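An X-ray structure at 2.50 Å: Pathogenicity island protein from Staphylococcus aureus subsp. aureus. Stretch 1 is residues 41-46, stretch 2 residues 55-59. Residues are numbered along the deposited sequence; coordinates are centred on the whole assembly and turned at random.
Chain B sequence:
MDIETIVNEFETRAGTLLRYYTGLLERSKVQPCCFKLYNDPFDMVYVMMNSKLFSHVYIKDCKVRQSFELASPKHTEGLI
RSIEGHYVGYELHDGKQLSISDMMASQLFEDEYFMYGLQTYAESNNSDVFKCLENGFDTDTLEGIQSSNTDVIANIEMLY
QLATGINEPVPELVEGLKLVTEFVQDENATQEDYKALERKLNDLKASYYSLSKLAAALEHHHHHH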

# COMPACT_ATOMS: atom_id res chain seq x y z
N PRO B 41 11.56 8.12 12.45
CA PRO B 41 11.57 8.37 13.88
C PRO B 41 11.93 7.12 14.68
O PRO B 41 12.10 7.21 15.88
CB PRO B 41 10.13 8.81 14.18
CG PRO B 41 9.30 8.24 13.11
CD PRO B 41 10.20 8.16 11.88
N PHE B 42 12.05 5.97 14.02
CA PHE B 42 12.24 4.71 14.73
C PHE B 42 13.61 4.22 14.40
O PHE B 42 14.08 3.24 14.98
CB PHE B 42 11.24 3.65 14.26
CG PHE B 42 9.93 3.65 15.00
CD1 PHE B 42 9.83 3.04 16.24
CD2 PHE B 42 8.82 4.24 14.45
CE1 PHE B 42 8.63 3.03 16.92
CE2 PHE B 42 7.60 4.23 15.13
CZ PHE B 42 7.51 3.63 16.37
N ASP B 43 14.24 4.89 13.44
CA ASP B 43 15.66 4.78 13.23
C ASP B 43 16.07 3.36 12.84
O ASP B 43 16.99 2.78 13.43
CB ASP B 43 16.36 5.16 14.50
CG ASP B 43 17.72 5.74 14.26
OD1 ASP B 43 18.28 5.55 13.15
OD2 ASP B 43 18.21 6.38 15.21
N MET B 44 15.40 2.80 11.86
CA MET B 44 15.59 1.39 11.58
C MET B 44 16.69 1.24 10.56
O MET B 44 16.88 2.11 9.71
CB MET B 44 14.29 0.76 11.05
CG MET B 44 13.21 0.62 12.11
SD MET B 44 11.62 0.27 11.33
CE MET B 44 10.50 0.18 12.72
N VAL B 45 17.41 0.13 10.64
CA VAL B 45 18.27 -0.32 9.55
C VAL B 45 17.53 -1.39 8.74
O VAL B 45 17.08 -2.41 9.28
CB VAL B 45 19.60 -0.88 10.12
CG1 VAL B 45 20.47 -1.51 9.03
CG2 VAL B 45 20.35 0.23 10.86
N TYR B 46 17.39 -1.17 7.43
CA TYR B 46 16.63 -2.11 6.59
C TYR B 46 17.54 -2.91 5.70
O TYR B 46 18.44 -2.37 5.07
CB TYR B 46 15.61 -1.38 5.71
CG TYR B 46 14.71 -0.43 6.46
CD1 TYR B 46 15.10 0.90 6.68
CD2 TYR B 46 13.47 -0.85 6.96
CE1 TYR B 46 14.28 1.77 7.36
CE2 TYR B 46 12.64 0.03 7.65
CZ TYR B 46 13.06 1.34 7.85
OH TYR B 46 12.26 2.24 8.52
N SER B 55 14.37 -5.62 9.32
CA SER B 55 14.48 -4.34 9.94
C SER B 55 14.80 -4.50 11.42
O SER B 55 14.37 -5.47 12.06
CB SER B 55 13.20 -3.56 9.76
OG SER B 55 13.06 -2.67 10.82
N HIS B 56 15.60 -3.59 11.96
CA HIS B 56 15.84 -3.53 13.40
C HIS B 56 16.13 -2.10 13.75
O HIS B 56 16.86 -1.41 13.02
CB HIS B 56 16.97 -4.49 13.84
CG HIS B 56 18.34 -4.01 13.47
ND1 HIS B 56 19.02 -4.48 12.37
CD2 HIS B 56 19.14 -3.08 14.04
CE1 HIS B 56 20.18 -3.86 12.27
NE2 HIS B 56 20.27 -3.00 13.27
N VAL B 57 15.54 -1.62 14.83
CA VAL B 57 15.90 -0.29 15.28
C VAL B 57 17.35 -0.35 15.66
O VAL B 57 17.87 -1.39 16.08
CB VAL B 57 15.05 0.23 16.47
CG1 VAL B 57 13.58 0.22 16.12
CG2 VAL B 57 15.33 -0.57 17.72
N TYR B 58 18.02 0.77 15.51
CA TYR B 58 19.44 0.77 15.68
C TYR B 58 19.75 0.92 17.17
O TYR B 58 19.22 1.80 17.83
CB TYR B 58 20.01 1.87 14.80
CG TYR B 58 21.28 2.47 15.30
CD1 TYR B 58 22.51 1.96 14.91
CD2 TYR B 58 21.24 3.57 16.14
CE1 TYR B 58 23.68 2.52 15.36
CE2 TYR B 58 22.40 4.14 16.59
CZ TYR B 58 23.61 3.61 16.20
OH TYR B 58 24.76 4.18 16.66
N ILE B 59 20.54 0.00 17.71
CA ILE B 59 21.00 0.11 19.10
C ILE B 59 22.52 0.29 19.16
O ILE B 59 23.29 -0.53 18.63
CB ILE B 59 20.64 -1.14 19.95
CG1 ILE B 59 19.31 -1.78 19.51
CG2 ILE B 59 20.71 -0.80 21.46
CD1 ILE B 59 18.07 -1.16 20.10

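Val45 has the largest area covered by the other stretch, and its main partner is His56. The two form a hydrogen-bonded pair between antiparallel strands. Val45 N donates to His56 O at 2.9 Å, and the bond is nearly straight, at 167°. The return bond, His56 N to Val45 O, is longer at 3.3 Å and more bent. Both side chains lie on the same face of the sheet. The p rotamer of His56 brings its ring back over Val45, whose CB sits over one ring face, 4.1 Å from the centroid. This is a CH-pi contact. His56 ND1 is hydrogen-bonded elsewhere in the structure.

Ser55 is next in covered area. Its CA lies 3.3 Å from Val45 O, a CA-H...O contact that adds to the bond this oxygen accepts from His56 N. Its side chain shares a sheet face with that of Tyr46, and Ser55 CB is 3.9 Å from Tyr46 CD2. Ser55 OG also approaches Met44 SD, at 3.3 Å.

Beyond the Met44 and Val57 pair, the backbone pairing continues past the strands. Tyr58 N donates to Asp43 O at 3.1 Å, with an angle of 138°. Met44 and Val57 have diverging side chains, yet Met44 CG and Val57 CG1 still meet at 4.0 Å, an apolar contact.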